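Local coordinates for protein acyltransferase (Streptococcus pneumoniae, PDB 5UG1) that probably transfers acetyl groups onto peptidoglycan, being the C-terminal catalytic domain of OatA, with an atypical alpha/beta hydrolase fold and a catalytic triad, at residues N18-T23 and A155-Y160; S76-L81 and M87-P92; Y111-A116 and I122-W127. All coordinates share one frame; numbering follows the deposited sequence.

Contact 1: N18-T23 and A155-Y160; sequences NTALQT and AGAKLY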
loop_
_atom_site.group_PDB
_atom_site.type_symbol
_atom_site.label_atom_id
_atom_site.label_comp_id
_atom_site.label_asym_id
_atom_site.label_seq_id
_atom_site.Cartn_x
_atom_site.Cartn_y
_atom_site.Cartn_z
ATOM N N ASN A 18 7.417 -4.327 8.662
ATOM C CA ASN A 18 8.646 -4.494 7.887
ATOM C C ASN A 18 9.145 -5.943 7.904
ATOM O O ASN A 18 9.361 -6.555 6.854
ATOM C CB ASN A 18 9.720 -3.544 8.438
ATOM C CG ASN A 18 11.035 -3.652 7.706
ATOM O OD1 ASN A 18 11.078 -3.672 6.475
ATOM N ND2 ASN A 18 12.122 -3.733 8.462
ATOM N N THR A 19 9.337 -6.509 9.095
ATOM C CA THR A 19 9.899 -7.853 9.171
ATOM C C THR A 19 8.981 -8.879 8.520
ATOM O O THR A 19 9.452 -9.810 7.852
ATOM C CB THR A 19 10.153 -8.217 10.625
ATOM O OG1 THR A 19 10.864 -7.142 11.249
ATOM C CG2 THR A 19 10.958 -9.494 10.708
ATOM N N ALA A 20 7.667 -8.731 8.709
ATOM C CA ALA A 20 6.735 -9.688 8.120
ATOM C C ALA A 20 6.716 -9.553 6.603
ATOM O O ALA A 20 6.668 -10.555 5.884
ATOM C CB ALA A 20 5.333 -9.496 8.705
ATOM N N LEU A 21 6.783 -8.319 6.104
ATOM C CA LEU A 21 6.842 -8.094 4.663
ATOM C C LEU A 21 8.052 -8.784 4.053
ATOM O O LEU A 21 7.930 -9.501 3.056
ATOM C CB LEU A 21 6.876 -6.590 4.374
ATOM C CG LEU A 21 5.527 -5.882 4.470
ATOM C CD1 LEU A 21 5.708 -4.376 4.392
ATOM C CD2 LEU A 21 4.591 -6.384 3.372
ATOM N N GLN A 22 9.234 -8.566 4.647
ATOM C CA GLN A 22 10.468 -9.161 4.138
ATOM C C GLN A 22 10.427 -10.678 4.220
ATOM O O GLN A 22 10.961 -11.368 3.347
ATOM C CB GLN A 22 11.673 -8.642 4.919
ATOM C CG GLN A 22 12.965 -8.727 4.141
ATOM C CD GLN A 22 12.957 -7.796 2.955
ATOM O OE1 GLN A 22 13.145 -6.585 3.103
ATOM N NE2 GLN A 22 12.709 -8.348 1.769
ATOM N N THR A 23 9.811 -11.211 5.274
ATOM C CA THR A 23 9.694 -12.659 5.424
ATOM C C THR A 23 8.743 -13.240 4.386
ATOM O O THR A 23 9.029 -14.282 3.788
ATOM C CB THR A 23 9.233 -12.987 6.847
ATOM O OG1 THR A 23 10.265 -12.607 7.761
ATOM C CG2 THR A 23 8.948 -14.476 7.016
ATOM N N ALA A 155 0.733 -10.991 14.628
ATOM C CA ALA A 155 -0.442 -11.428 13.877
ATOM C C ALA A 155 -0.907 -10.340 12.924
ATOM O O ALA A 155 -1.193 -10.604 11.752
ATOM C CB ALA A 155 -1.565 -11.827 14.832
ATOM N N GLY A 156 -0.970 -9.098 13.405
ATOM C CA GLY A 156 -1.353 -8.005 12.529
ATOM C C GLY A 156 -0.376 -7.809 11.385
ATOM O O GLY A 156 -0.779 -7.575 10.241
ATOM N N ALA A 157 0.922 -7.914 11.676
ATOM C CA ALA A 157 1.926 -7.708 10.637
ATOM C C ALA A 157 1.850 -8.798 9.577
ATOM O O ALA A 157 2.021 -8.528 8.382
ATOM C CB ALA A 157 3.317 -7.660 11.255
ATOM N N LYS A 158 1.602 -10.036 10.005
ATOM C CA LYS A 158 1.485 -11.140 9.064
ATOM C C LYS A 158 0.255 -10.987 8.174
ATOM O O LYS A 158 0.310 -11.305 6.980
ATOM C CB LYS A 158 1.447 -12.463 9.826
ATOM C CG LYS A 158 1.546 -13.665 8.934
ATOM C CD LYS A 158 1.565 -14.947 9.719
ATOM C CE LYS A 158 2.016 -16.063 8.797
ATOM N NZ LYS A 158 1.689 -15.724 7.372
ATOM N N LEU A 159 -0.864 -10.508 8.736
ATOM C CA LEU A 159 -2.041 -10.228 7.917
ATOM C C LEU A 159 -1.741 -9.153 6.888
ATOM O O LEU A 159 -2.170 -9.249 5.731
ATOM C CB LEU A 159 -3.212 -9.777 8.793
ATOM C CG LEU A 159 -4.032 -10.846 9.510
ATOM C CD1 LEU A 159 -4.840 -10.204 10.625
ATOM C CD2 LEU A 159 -4.940 -11.540 8.519
ATOM N N TYR A 160 -1.019 -8.113 7.302
ATOM C CA TYR A 160 -0.678 -7.034 6.391
ATOM C C TYR A 160 0.236 -7.537 5.280
ATOM O O TYR A 160 -0.018 -7.285 4.097
ATOM C CB TYR A 160 -0.040 -5.892 7.177
ATOM C CG TYR A 160 0.255 -4.632 6.389
ATOM C CD1 TYR A 160 1.434 -4.501 5.669
ATOM C CD2 TYR A 160 -0.631 -3.563 6.396
ATOM C CE1 TYR A 160 1.726 -3.352 4.959
ATOM C CE2 TYR A 160 -0.346 -2.395 5.689
ATOM C CZ TYR A 160 0.837 -2.298 4.972
ATOM O OH TYR A 160 1.135 -1.152 4.264
#

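Contact 2: S76-L81 and M87-P92; sequences SIVKNL and MILVTP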
loop_
_atom_site.group_PDB
_atom_site.type_symbol
_atom_site.label_atom_id
_atom_site.label_comp_id
_atom_site.label_asym_id
_atom_site.label_seq_id
_atom_site.Cartn_x
_atom_site.Cartn_y
_atom_site.Cartn_z
ATOM N N SER A 76 -3.052 11.193 -9.380
ATOM C CA SER A 76 -1.733 11.608 -9.838
ATOM C C SER A 76 -0.743 10.448 -9.837
ATOM O O SER A 76 0.008 10.265 -10.802
ATOM C CB SER A 76 -1.203 12.742 -8.969
ATOM O OG SER A 76 0.067 13.138 -9.439
ATOM N N ILE A 77 -0.691 9.675 -8.750
ATOM C CA ILE A 77 0.320 8.629 -8.694
ATOM C C ILE A 77 0.025 7.571 -9.749
ATOM O O ILE A 77 0.935 7.056 -10.406
ATOM C CB ILE A 77 0.428 8.046 -7.270
ATOM C CG1 ILE A 77 1.791 7.378 -7.073
ATOM C CG2 ILE A 77 -0.709 7.084 -6.967
ATOM C CD1 ILE A 77 2.099 7.077 -5.638
ATOM N N VAL A 78 -1.255 7.294 -9.986
ATOM C CA VAL A 78 -1.619 6.364 -11.044
ATOM C C VAL A 78 -1.220 6.924 -12.396
ATOM O O VAL A 78 -0.666 6.211 -13.237
ATOM C CB VAL A 78 -3.122 6.051 -10.979
ATOM C CG1 VAL A 78 -3.580 5.385 -12.284
ATOM C CG2 VAL A 78 -3.411 5.182 -9.747
ATOM N N LYS A 79 -1.467 8.217 -12.618
ATOM C CA LYS A 79 -1.073 8.836 -13.884
ATOM C C LYS A 79 0.438 8.767 -14.091
ATOM O O LYS A 79 0.919 8.573 -15.213
ATOM C CB LYS A 79 -1.549 10.293 -13.914
ATOM C CG LYS A 79 -0.987 11.139 -15.059
ATOM C CD LYS A 79 -1.659 10.831 -16.386
ATOM C CE LYS A 79 -1.003 11.582 -17.537
ATOM N NZ LYS A 79 -0.941 13.054 -17.296
ATOM N N ASN A 80 1.203 8.923 -13.022
ATOM C CA ASN A 80 2.640 9.095 -13.146
ATOM C C ASN A 80 3.400 7.781 -13.101
ATOM O O ASN A 80 4.626 7.795 -13.246
ATOM C CB ASN A 80 3.148 10.046 -12.060
ATOM C CG ASN A 80 3.026 11.514 -12.474
ATOM O OD1 ASN A 80 3.871 12.035 -13.202
ATOM N ND2 ASN A 80 1.966 12.180 -12.016
ATOM N N LEU A 81 2.710 6.658 -12.911
ATOM C CA LEU A 81 3.375 5.366 -12.990
ATOM C C LEU A 81 4.086 5.261 -14.336
ATOM O O LEU A 81 3.459 5.497 -15.377
ATOM C CB LEU A 81 2.373 4.222 -12.834
ATOM C CG LEU A 81 2.929 2.803 -12.938
ATOM C CD1 LEU A 81 3.649 2.417 -11.648
ATOM C CD2 LEU A 81 1.830 1.805 -13.267
ATOM N N MET A 87 1.401 -1.831 -10.840
ATOM C CA MET A 87 1.292 -1.071 -9.607
ATOM C C MET A 87 0.271 -1.735 -8.703
ATOM O O MET A 87 -0.800 -2.132 -9.160
ATOM C CB MET A 87 0.885 0.373 -9.901
ATOM C CG MET A 87 0.843 1.304 -8.725
ATOM S SD MET A 87 0.206 2.912 -9.272
ATOM C CE MET A 87 1.420 3.945 -8.485
ATOM N N ILE A 88 0.605 -1.855 -7.424
ATOM C CA ILE A 88 -0.314 -2.381 -6.420
ATOM C C ILE A 88 -0.635 -1.273 -5.423
ATOM O O ILE A 88 0.276 -0.623 -4.899
ATOM C CB ILE A 88 0.285 -3.613 -5.730
ATOM C CG1 ILE A 88 0.353 -4.744 -6.745
ATOM C CG2 ILE A 88 -0.520 -4.016 -4.514
ATOM C CD1 ILE A 88 0.970 -5.922 -6.200
ATOM N N LEU A 89 -1.926 -1.049 -5.171
ATOM C CA LEU A 89 -2.374 -0.015 -4.244
ATOM C C LEU A 89 -2.855 -0.671 -2.953
ATOM O O LEU A 89 -3.757 -1.521 -2.984
ATOM C CB LEU A 89 -3.486 0.829 -4.872
ATOM C CG LEU A 89 -3.197 1.381 -6.271
ATOM C CD1 LEU A 89 -4.430 2.070 -6.842
ATOM C CD2 LEU A 89 -1.999 2.328 -6.263
ATOM N N VAL A 90 -2.270 -0.271 -1.819
ATOM C CA VAL A 90 -2.661 -0.792 -0.512
ATOM C C VAL A 90 -3.612 0.213 0.140
ATOM O O VAL A 90 -3.211 1.334 0.483
ATOM C CB VAL A 90 -1.442 -1.067 0.374
ATOM C CG1 VAL A 90 -1.820 -2.064 1.477
ATOM C CG2 VAL A 90 -0.287 -1.604 -0.454
ATOM N N THR A 91 -4.876 -0.183 0.317
ATOM C CA THR A 91 -5.873 0.737 0.842
ATOM C C THR A 91 -5.573 1.056 2.305
ATOM O O THR A 91 -5.045 0.213 3.037
ATOM C CB THR A 91 -7.284 0.159 0.719
ATOM O OG1 THR A 91 -7.338 -1.134 1.339
ATOM C CG2 THR A 91 -7.739 0.067 -0.768
ATOM N N PRO A 92 -5.868 2.277 2.750
ATOM C CA PRO A 92 -5.573 2.653 4.132
ATOM C C PRO A 92 -6.710 2.267 5.065
ATOM O O PRO A 92 -7.853 2.081 4.650
ATOM C CB PRO A 92 -5.420 4.178 4.050
ATOM C CG PRO A 92 -6.322 4.561 2.936
ATOM C CD PRO A 92 -6.351 3.424 1.959
#

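Contact 3: Y111-A116 and I122-W127; sequences YMRELA and ITIADW. With NA (sodium ion), chain C.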
loop_
_atom_site.group_PDB
_atom_site.type_symbol
_atom_site.label_atom_id
_atom_site.label_comp_id
_atom_site.label_asym_id
_atom_site.label_seq_id
_atom_site.Cartn_x
_atom_site.Cartn_y
_atom_site.Cartn_z
ATOM N N TYR A 111 -12.059 4.929 -3.462
ATOM C CA TYR A 111 -11.569 5.476 -4.722
ATOM C C TYR A 111 -10.405 4.662 -5.280
ATOM O O TYR A 111 -10.306 4.475 -6.499
ATOM C CB TYR A 111 -11.153 6.932 -4.519
ATOM C CG TYR A 111 -10.911 7.670 -5.806
ATOM C CD1 TYR A 111 -11.953 7.886 -6.703
ATOM C CD2 TYR A 111 -9.652 8.152 -6.130
ATOM C CE1 TYR A 111 -11.747 8.549 -7.883
ATOM C CE2 TYR A 111 -9.436 8.833 -7.320
ATOM C CZ TYR A 111 -10.495 9.027 -8.191
ATOM O OH TYR A 111 -10.318 9.695 -9.381
ATOM N N MET A 112 -9.501 4.198 -4.409
ATOM C CA MET A 112 -8.417 3.315 -4.837
ATOM C C MET A 112 -8.960 2.012 -5.405
ATOM O O MET A 112 -8.438 1.499 -6.398
ATOM C CB MET A 112 -7.476 3.017 -3.667
ATOM C CG MET A 112 -6.801 4.244 -3.059
ATOM S SD MET A 112 -6.040 3.894 -1.464
ATOM C CE MET A 112 -4.709 2.813 -2.013
ATOM N N ARG A 113 -10.005 1.457 -4.785
ATOM C CA ARG A 113 -10.662 0.294 -5.369
ATOM C C ARG A 113 -11.164 0.599 -6.777
ATOM O O ARG A 113 -11.059 -0.248 -7.672
ATOM C CB ARG A 113 -11.808 -0.173 -4.476
ATOM C CG ARG A 113 -11.347 -0.731 -3.127
ATOM C CD ARG A 113 -12.515 -1.158 -2.242
ATOM N NE ARG A 113 -12.042 -1.418 -0.887
ATOM C CZ ARG A 113 -12.390 -0.719 0.193
ATOM N NH1 ARG A 113 -13.266 0.275 0.110
ATOM N NH2 ARG A 113 -11.878 -1.038 1.373
ATOM N N GLU A 114 -11.686 1.814 -7.005
ATOM C CA GLU A 114 -12.223 2.136 -8.328
ATOM C C GLU A 114 -11.115 2.189 -9.358
ATOM O O GLU A 114 -11.282 1.710 -10.486
ATOM C CB GLU A 114 -12.983 3.465 -8.299
ATOM C CG GLU A 114 -14.077 3.497 -7.254
ATOM C CD GLU A 114 -15.072 4.634 -7.430
ATOM O OE1 GLU A 114 -14.661 5.777 -7.722
ATOM O OE2 GLU A 114 -16.277 4.371 -7.272
ATOM N N LEU A 115 -9.976 2.761 -8.978
ATOM C CA LEU A 115 -8.847 2.856 -9.882
ATOM C C LEU A 115 -8.300 1.474 -10.216
ATOM O O LEU A 115 -7.983 1.194 -11.375
ATOM C CB LEU A 115 -7.760 3.747 -9.266
ATOM C CG LEU A 115 -8.070 5.244 -9.192
ATOM C CD1 LEU A 115 -6.949 6.025 -8.479
ATOM C CD2 LEU A 115 -8.302 5.786 -10.583
ATOM N N ALA A 116 -8.190 0.598 -9.214
ATOM C CA ALA A 116 -7.673 -0.747 -9.459
ATOM C C ALA A 116 -8.623 -1.557 -10.335
ATOM O O ALA A 116 -8.187 -2.264 -11.247
ATOM C CB ALA A 116 -7.425 -1.464 -8.132
ATOM N N ILE A 122 -2.996 -2.289 -12.742
ATOM C CA ILE A 122 -3.090 -1.978 -11.319
ATOM C C ILE A 122 -3.889 -3.066 -10.606
ATOM O O ILE A 122 -4.899 -3.547 -11.125
ATOM C CB ILE A 122 -3.736 -0.595 -11.092
ATOM C CG1 ILE A 122 -2.864 0.506 -11.707
ATOM C CG2 ILE A 122 -3.997 -0.346 -9.611
ATOM C CD1 ILE A 122 -3.256 1.894 -11.272
ATOM N N THR A 123 -3.450 -3.427 -9.404
ATOM C CA THR A 123 -4.055 -4.467 -8.584
ATOM C C THR A 123 -4.254 -3.932 -7.170
ATOM O O THR A 123 -3.384 -3.235 -6.638
ATOM C CB THR A 123 -3.150 -5.732 -8.543
ATOM O OG1 THR A 123 -2.947 -6.244 -9.872
ATOM C CG2 THR A 123 -3.750 -6.809 -7.643
ATOM N N ILE A 124 -5.396 -4.279 -6.543
ATOM C CA ILE A 124 -5.698 -3.818 -5.189
ATOM C C ILE A 124 -5.097 -4.784 -4.176
ATOM O O ILE A 124 -5.047 -5.998 -4.403
ATOM C CB ILE A 124 -7.218 -3.664 -4.976
ATOM C CG1 ILE A 124 -7.511 -2.669 -3.838
ATOM C CG2 ILE A 124 -7.875 -5.020 -4.687
ATOM C CD1 ILE A 124 -7.058 -1.251 -4.150
ATOM N N ALA A 125 -4.607 -4.230 -3.068
ATOM C CA ALA A 125 -4.268 -4.971 -1.854
ATOM C C ALA A 125 -5.109 -4.348 -0.741
ATOM O O ALA A 125 -4.728 -3.316 -0.177
ATOM C CB ALA A 125 -2.773 -4.899 -1.549
ATOM N N ASP A 126 -6.255 -4.968 -0.427
ATOM C CA ASP A 126 -7.315 -4.293 0.334
ATOM C C ASP A 126 -7.123 -4.498 1.839
ATOM O O ASP A 126 -7.894 -5.177 2.529
ATOM C CB ASP A 126 -8.685 -4.768 -0.123
ATOM C CG ASP A 126 -9.764 -3.729 0.124
ATOM O OD1 ASP A 126 -9.537 -2.815 0.951
ATOM O OD2 ASP A 126 -10.838 -3.819 -0.518
ATOM N N TRP A 127 -6.058 -3.873 2.342
ATOM C CA TRP A 127 -5.808 -3.850 3.777
ATOM C C TRP A 127 -7.006 -3.301 4.545
ATOM O O TRP A 127 -7.357 -3.813 5.616
ATOM C CB TRP A 127 -4.557 -3.016 4.045
ATOM C CG TRP A 127 -4.340 -2.643 5.487
ATOM C CD1 TRP A 127 -4.346 -1.384 6.019
ATOM C CD2 TRP A 127 -4.080 -3.539 6.572
ATOM N NE1 TRP A 127 -4.107 -1.444 7.373
ATOM C CE2 TRP A 127 -3.937 -2.756 7.734
ATOM C CE3 TRP A 127 -3.952 -4.933 6.673
ATOM C CZ2 TRP A 127 -3.677 -3.323 8.990
ATOM C CZ3 TRP A 127 -3.689 -5.491 7.925
ATOM C CH2 TRP A 127 -3.559 -4.687 9.060
HETATM NA NA NA C . -6.822 -3.663 -12.472
HETATM O O HOH W 1 -7.731 -5.232 -10.945
HETATM O O HOH W 2 -8.530 -3.781 -14.139
#

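Contact 1: N18-T23 and A155-Y160
Ala20 and Ala157 meet methyl to methyl, their CB atoms 3.7 Å apart, where helix 18-24 passes helix 150-171. The Ala20 CB also lies 3.5 Å from Ala157 O and 4.0 Å from Lys158 N, so this one methyl rests directly on the backbone of the other helix. Alanine suits both positions: with so little bulk between them, the axes of the two segments approach to 8.2 Å while crossing at 44°. Deeper in, the interface passes to larger side chains, and Tyr160 can be followed outward. From its CB, the CG lies anti to the backbone N (chi1 -174°), which carries the ring off the helix toward the sheet. One edge of that ring offers CE1 to Leu21 CD1 at 4.2 Å, the methyl sitting near the ring plane. On the opposite edge, CD2 comes within 3.5 Å of Trp127 CD2 as the two aromatics pack edge-to-face. At the tip, OH reaches Val90 CG1 at 4.2 Å, on strand 86-90. Both helices belong to a layer laid against one side of the parallel sheet of the alpha/beta hydrolase-like fold, and Leu21, also touching Ile30 of the edge strand 29-32, extends the apolar filling between helices and sheet. Toward solvent the character changes. Lys158 turns away from helix 18-24 and forms a salt bridge with Asp162, one turn further along its own helix. Thr23 OG1 donates to Thr19 O at 2.9 Å, approaching from the face opposite that used by Thr23 N, so this carbonyl accepts two bonds.

Contact 2: S76-L81 and M87-P92
Met87 carries nearly all of the apolar contact between strand 86-90 and helix 70-80, meeting Ile77, Val78 and Leu81. Its CG stands anti to the backbone N (chi1 -175°) and the chain runs straight to SD before bending, which brings the terminal methyl CE to 3.7 Å from Ile77 CG1 and equally near to Ile77 O. The sulfur lies 4.3 Å from Val78 CG2. Nearer the backbone, both methyls of Leu81 come to Met87 CB from one side, CD2 at 3.8 Å and CD1 at 3.9 Å, and these two side chains run past each other in opposite directions. A long, flexible methionine suits the place, since the axes of helix and strand are 10.6 Å apart. This is the usual spacing of a helix packed on a sheet, here in the beta-alpha-beta unit formed by strand 57-61, helix 70-80 and strand 86-90, in which the helix runs back almost antiparallel to the strand that follows it. Leu89, two residues on and facing the same way as Met87, adds a looser touch of its CD1 on Val78 CG2 at 4.4 Å. A polar interaction lies within 76-81: Asn80 ND2 donates to Ser76 O at 3.0 Å with an N-H...O angle of 158°, arriving from above the carbonyl plane although the acceptor lies close to the plane of the amide. Asn80 N binds the same oxygen, so side chain and backbone of Asn80 both hold Ser76 O.

Contact 3: Y111-A116 and I122-W127
Arg113 and Asp126 are brought together by complementary torsions. In Arg113 the CG stands anti to the carbonyl carbon (chi1 -67°) and the chain then runs extended to NE, spanning from the helix to the strand's end; in Asp126 the CG is anti to the backbone N (chi1 -154°), which presents the carboxylate to it. The guanidinium grips side-on: NE donates to Asp126 OD2 at 2.7 Å and NH2 to OD1 at 3.0 Å, both oxygens being met on their syn sides. The two planes are turned 40° apart, so this bidentate salt bridge is twisted. Asp126 OD1 also bonds Thr91 OG1 and accepts from Gln129 N, capping helix 127-132, and Asn128 OD1 takes a second bond from Arg113 NH2; these partners help fix both groups. Beyond the salt bridge, toward the strand's start, the contact is apolar. Ile124 CD1 rests against Met112 O at 3.8 Å, while its CB lies 3.9 Å from Ala116 CB. The branched isoleucines suit a strand facing a helix, and the small Ala116 lets the backbones close in, with Ile122 CG2 at 3.9 Å from its CB. There the two carbonyl oxygens, Ala116 O and Ile122 O, turn to one sodium ion, at 2.3 and 2.4 Å. Thr119 O, from the connecting loop, and two waters complete the five ligands. Neutral carbonyl and water oxygens are usual sodium ligands, and the ion ties the helix C-terminal end to the start of the edge strand, closing the beta-alpha-beta unit of strand 86-90, helix 102-118 and strand 122-125.

How the contacts relate
Contacts 2 and 3 lie about 8 Å apart between centres and belong to successive beta-alpha-beta units on one sheet: strands 86-90 and 122-125 are neighbours, joined by backbone hydrogen bonds, among them probably Leu89 O to Ala125 N (2.8 Å). Contact 1, its centre about 21 Å from that of contact 2 and 20 Å from that of contact 3, is on the other side of the chain's centre and encloses both in sequence; its Tyr160 side chain touches Val90 and Trp127. The Tyr160 side chain is about 9 Å from the bound methanesulfonic acid, whose pocket includes Ser12 and His145, probably of the catalytic triad. The side chain of Met112 in contact 3 is about 13 Å from the methanesulfonic acid.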